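Local coordinates for protein synaptotagmin IV (Rattus norvegicus, PDB 1W15) that takes part in the mobility of neuronal dense core vesicles through its interaction with KIF1A, and is represented here by its C2B domain, at residues 58-62 / 63-67; 131-134 / 135-138. All blocks are in the same frame, centred on the assembly; numbering follows the deposited sequence.

Interaction 1. Residues 58-62 / 63-67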
loop_
_atom_site.group_PDB
_atom_site.type_symbol
_atom_site.label_atom_id
_atom_site.label_comp_id
_atom_site.label_asym_id
_atom_site.label_seq_id
_atom_site.Cartn_x
_atom_site.Cartn_y
_atom_site.Cartn_z
ATOM N N ASN A 58 -6.384 -18.484 -0.483
ATOM C CA ASN A 58 -5.848 -19.803 -0.097
ATOM C C ASN A 58 -4.507 -19.985 -0.787
ATOM O O ASN A 58 -4.401 -19.695 -1.966
ATOM C CB ASN A 58 -6.821 -20.927 -0.517
ATOM C CG ASN A 58 -8.113 -20.908 0.278
ATOM O OD1 ASN A 58 -8.076 -20.670 1.483
ATOM N ND2 ASN A 58 -9.268 -21.154 -0.378
ATOM N N LEU A 59 -3.519 -20.537 -0.080
ATOM C CA LEU A 59 -2.204 -20.804 -0.652
ATOM C C LEU A 59 -2.045 -22.314 -0.725
ATOM O O LEU A 59 -2.308 -23.001 0.264
ATOM C CB LEU A 59 -1.133 -20.252 0.290
ATOM C CG LEU A 59 0.307 -20.373 -0.205
ATOM C CD1 LEU A 59 0.569 -19.372 -1.295
ATOM C CD2 LEU A 59 1.291 -20.179 0.935
ATOM N N TYR A 60 -1.629 -22.821 -1.898
ATOM C CA TYR A 60 -1.511 -24.275 -2.135
ATOM C C TYR A 60 -0.068 -24.584 -2.448
ATOM O O TYR A 60 0.561 -23.856 -3.231
ATOM C CB TYR A 60 -2.323 -24.678 -3.347
ATOM C CG TYR A 60 -3.806 -24.554 -3.063
ATOM C CD1 TYR A 60 -4.488 -25.588 -2.393
ATOM C CD2 TYR A 60 -4.510 -23.395 -3.427
ATOM C CE1 TYR A 60 -5.870 -25.483 -2.075
ATOM C CE2 TYR A 60 -5.882 -23.298 -3.147
ATOM C CZ TYR A 60 -6.548 -24.341 -2.463
ATOM O OH TYR A 60 -7.909 -24.216 -2.172
ATOM N N HIS A 61 0.420 -25.676 -1.875
ATOM C CA HIS A 61 1.692 -26.295 -2.327
ATOM C C HIS A 61 1.353 -27.614 -3.024
ATOM O O HIS A 61 0.918 -28.567 -2.385
ATOM C CB HIS A 61 2.574 -26.518 -1.117
ATOM C CG HIS A 61 3.955 -26.991 -1.460
ATOM N ND1 HIS A 61 4.842 -27.447 -0.503
ATOM C CD2 HIS A 61 4.604 -27.071 -2.648
ATOM C CE1 HIS A 61 5.974 -27.790 -1.093
ATOM N NE2 HIS A 61 5.855 -27.574 -2.392
ATOM N N ALA A 62 1.506 -27.632 -4.337
ATOM C CA ALA A 62 0.935 -28.672 -5.171
ATOM C C ALA A 62 -0.592 -28.613 -4.930
ATOM O O ALA A 62 -1.243 -27.579 -5.211
ATOM C CB ALA A 62 1.542 -30.052 -4.815
ATOM N N LYS A 63 -1.180 -29.664 -4.386
ATOM C CA LYS A 63 -2.642 -29.593 -4.256
ATOM C C LYS A 63 -3.070 -29.513 -2.809
ATOM O O LYS A 63 -4.250 -29.665 -2.492
ATOM C CB LYS A 63 -3.288 -30.765 -4.979
ATOM C CG LYS A 63 -3.292 -30.596 -6.486
ATOM C CD LYS A 63 -3.906 -31.834 -7.100
ATOM C CE LYS A 63 -3.496 -32.009 -8.562
ATOM N NZ LYS A 63 -4.059 -30.933 -9.425
ATOM N N LYS A 64 -2.119 -29.263 -1.926
ATOM C CA LYS A 64 -2.433 -29.194 -0.512
ATOM C C LYS A 64 -2.525 -27.722 -0.080
ATOM O O LYS A 64 -1.577 -26.967 -0.278
ATOM C CB LYS A 64 -1.340 -29.919 0.297
ATOM C CG LYS A 64 -1.349 -29.607 1.796
ATOM C CD LYS A 64 -0.314 -30.455 2.544
ATOM C CE LYS A 64 0.101 -29.807 3.875
ATOM N NZ LYS A 64 1.571 -29.991 4.137
ATOM N N ARG A 65 -3.639 -27.325 0.532
ATOM C CA ARG A 65 -3.722 -25.973 1.087
ATOM C C ARG A 65 -2.788 -25.851 2.288
ATOM O O ARG A 65 -2.904 -26.592 3.272
ATOM C CB ARG A 65 -5.133 -25.591 1.514
ATOM C CG ARG A 65 -5.192 -24.106 1.834
ATOM C CD ARG A 65 -6.569 -23.544 2.087
ATOM N NE ARG A 65 -7.259 -24.248 3.163
ATOM C CZ ARG A 65 -8.470 -23.941 3.615
ATOM N NH1 ARG A 65 -9.147 -22.919 3.111
ATOM N NH2 ARG A 65 -9.019 -24.668 4.582
ATOM N N ILE A 66 -1.852 -24.924 2.220
ATOM C CA ILE A 66 -0.943 -24.779 3.350
ATOM C C ILE A 66 -1.202 -23.490 4.161
ATOM O O ILE A 66 -0.650 -23.327 5.230
ATOM C CB ILE A 66 0.491 -24.854 2.873
ATOM C CG1 ILE A 66 0.742 -23.762 1.813
ATOM C CG2 ILE A 66 0.833 -26.300 2.371
ATOM C CD1 ILE A 66 2.286 -23.535 1.578
ATOM N N SER A 67 -2.016 -22.574 3.664
ATOM C CA SER A 67 -2.331 -21.377 4.443
ATOM C C SER A 67 -3.588 -20.752 3.909
ATOM O O SER A 67 -3.934 -20.994 2.750
ATOM C CB SER A 67 -1.166 -20.375 4.357
ATOM O OG SER A 67 -1.396 -19.255 5.215
#
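R65 reaches back across Y60 to N58 in a beta hairpin of the C2B domain, whose strands are joined by a type II' turn from H61 to K64. Traced outward, the inner carbons of the arginine lie on Y60 and its outer end on N58. R65 CB lies 3.7 Å from Y60 CE1. R65 CG, anti to the backbone N (chi1 -170°), sits over one face of that ring and 3.5 Å from the carbonyl O of L59. A bend at chi3 (57°) then brings the end of the chain to N58, where R65 CD passes 3.3 Å from N58 OD1. At the tip, R65 NH1 donates to N58 OD1 over 3.0 Å; the oxygen lies near the guanidinium plane, but the donor stands above the amide carbonyl plane. E101 OE1 holds the amide at N58 ND2 and also bonds Y60 OH. An alanine in place of N58 would probably leave the guanidinium without this acceptor, free to swing, and deprive E101 of one partner. The apolar contact is between I66 CD1 and L59 CD2, 3.6 Å apart. The strands are in antiparallel register up to a classic beta bulge, where I66 and S67 both face L59: L59 O receives I66 N at 2.8 Å and, weakly, S67 N at 3.4 Å.

Interaction 2. Residues 131-134 / 135-138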
loop_
_atom_site.group_PDB
_atom_site.type_symbol
_atom_site.label_atom_id
_atom_site.label_comp_id
_atom_site.label_asym_id
_atom_site.label_seq_id
_atom_site.Cartn_x
_atom_site.Cartn_y
_atom_site.Cartn_z
ATOM N N GLY A 131 0.243 -15.234 -16.483
ATOM C CA GLY A 131 1.253 -14.195 -16.819
ATOM C C GLY A 131 1.690 -13.395 -15.593
ATOM O O GLY A 131 2.841 -12.971 -15.467
ATOM N N HIS A 132 0.748 -13.164 -14.683
ATOM C CA HIS A 132 1.043 -12.414 -13.468
ATOM C C HIS A 132 2.022 -13.247 -12.618
ATOM O O HIS A 132 3.027 -12.740 -12.149
ATOM C CB HIS A 132 -0.265 -12.109 -12.697
ATOM C CG HIS A 132 -0.096 -11.074 -11.612
ATOM N ND1 HIS A 132 -1.167 -10.536 -10.913
ATOM C CD2 HIS A 132 1.016 -10.494 -11.090
ATOM C CE1 HIS A 132 -0.725 -9.663 -10.023
ATOM N NE2 HIS A 132 0.599 -9.609 -10.112
ATOM N N TRP A 133 1.727 -14.551 -12.477
ATOM C CA TRP A 133 2.640 -15.450 -11.747
ATOM C C TRP A 133 4.041 -15.545 -12.380
ATOM O O TRP A 133 5.044 -15.562 -11.675
ATOM C CB TRP A 133 2.061 -16.842 -11.679
ATOM C CG TRP A 133 2.648 -17.695 -10.586
ATOM C CD1 TRP A 133 3.474 -18.809 -10.736
ATOM C CD2 TRP A 133 2.463 -17.526 -9.176
ATOM N NE1 TRP A 133 3.748 -19.344 -9.498
ATOM C CE2 TRP A 133 3.156 -18.576 -8.528
ATOM C CE3 TRP A 133 1.758 -16.602 -8.389
ATOM C CZ2 TRP A 133 3.177 -18.717 -7.135
ATOM C CZ3 TRP A 133 1.774 -16.748 -6.995
ATOM C CH2 TRP A 133 2.485 -17.802 -6.387
ATOM N N LYS A 134 4.101 -15.638 -13.701
ATOM C CA LYS A 134 5.409 -15.645 -14.395
ATOM C C LYS A 134 6.264 -14.399 -14.046
ATOM O O LYS A 134 7.495 -14.477 -13.831
ATOM C CB LYS A 134 5.213 -15.784 -15.902
ATOM C CG LYS A 134 6.554 -15.682 -16.650
ATOM C CD LYS A 134 6.563 -16.263 -18.034
ATOM C CE LYS A 134 7.791 -15.740 -18.825
ATOM N NZ LYS A 134 9.175 -16.113 -18.245
ATOM N N GLU A 135 5.589 -13.251 -13.999
ATOM C CA GLU A 135 6.247 -11.969 -13.783
ATOM C C GLU A 135 6.788 -11.924 -12.339
ATOM O O GLU A 135 7.947 -11.524 -12.120
ATOM C CB GLU A 135 5.288 -10.808 -14.095
ATOM C CG GLU A 135 5.997 -9.488 -14.386
ATOM C CD GLU A 135 5.046 -8.361 -14.802
ATOM O OE1 GLU A 135 3.928 -8.657 -15.273
ATOM O OE2 GLU A 135 5.432 -7.172 -14.666
ATOM N N ILE A 136 5.953 -12.387 -11.389
ATOM C CA ILE A 136 6.264 -12.594 -9.946
ATOM C C ILE A 136 7.547 -13.461 -9.697
ATOM O O ILE A 136 8.432 -13.124 -8.801
ATOM C CB ILE A 136 5.019 -13.251 -9.229
ATOM C CG1 ILE A 136 3.877 -12.226 -9.036
ATOM C CG2 ILE A 136 5.390 -13.903 -7.906
ATOM C CD1 ILE A 136 2.481 -12.884 -8.977
ATOM N N CYS A 137 7.656 -14.536 -10.488
ATOM C CA CYS A 137 8.813 -15.417 -10.465
ATOM C C CYS A 137 9.994 -14.827 -11.219
ATOM O O CYS A 137 11.152 -15.029 -10.841
ATOM C CB CYS A 137 8.445 -16.764 -11.051
ATOM S SG CYS A 137 7.181 -17.613 -10.090
ATOM N N ASP A 138 9.720 -14.097 -12.291
ATOM C CA ASP A 138 10.814 -13.467 -13.069
ATOM C C ASP A 138 11.431 -12.247 -12.358
ATOM O O ASP A 138 12.597 -11.922 -12.614
ATOM C CB ASP A 138 10.370 -13.064 -14.487
ATOM C CG ASP A 138 10.171 -14.263 -15.417
ATOM O OD1 ASP A 138 10.584 -15.411 -15.096
ATOM O OD2 ASP A 138 9.548 -14.136 -16.475
#
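K134 and D138, one helical turn apart, form a salt bridge on the exposed side of helix 128-138. K134 runs extended from CG, anti to its amide nitrogen (chi1 176°), and turns at the last torsion to bring K134 NZ 2.7 Å from D138 OD2. That oxygen offers its syn lone pair, and the lysine CE lies alongside it.

The backbone supplies the i to i+4 hydrogen bonds of an alpha helix. H132 O takes I136 N at 3.0 Å in a nearly straight bond, W133 O takes C137 N, and K134 O takes D138 N; E135 N bonds G131 O, with a weak second bond to H132 O.

Apolar contacts gather on the side turned to the sheets. In one of its two conformers, I136 CD1 comes to 3.5 Å from H132 CD2 and 3.8 Å from W133 CE3; this contact is therefore less certain than the others. L23 of strand 18-26 also touches H132, W133 and I136.

The sulfur contact is distinct. C137 SG lies over one face of the indole, 4.2 Å from the centroid of the five-membered ring of W133 and 26° from the ring normal.

Two polar ends bond strand 144-149: H132 ND1 pairs with H148 NE2 and H132 NE2 with the carbonyl O of I144, while E135 forms a salt bridge with K146. With H132, W133 and I136 buried and K134 and D138 exposed, the helix is amphipathic. Since H132 NE2 faces a carbonyl oxygen, that nitrogen probably carries a hydrogen, whereas the lysine and aspartate carry opposite charges that probably offset each other at the surface.

Overall arrangement
From the N terminus, the chain reaches interaction 1 first: strand 53-61 reverses through a tight turn into strand 64-70, an outermost strand of its four-stranded sheet. It then runs through strands 80-89, 98-106 and 114-121 before interaction 2, within helix 128-138, which precedes strand 144-149. The two contacts are in series: interaction 1 closes a tight hairpin turn, while interaction 2 stays within one helix, so they neither nest nor cross. The centres of interactions 1 and 2 are about 18 Å apart. Strand 98-106 links them indirectly, since I98 and V100 touch L59 of the hairpin and W133 of the helix. L59 and S67 also meet F88 of the other sheet, while the helix packs on strands of both sheets.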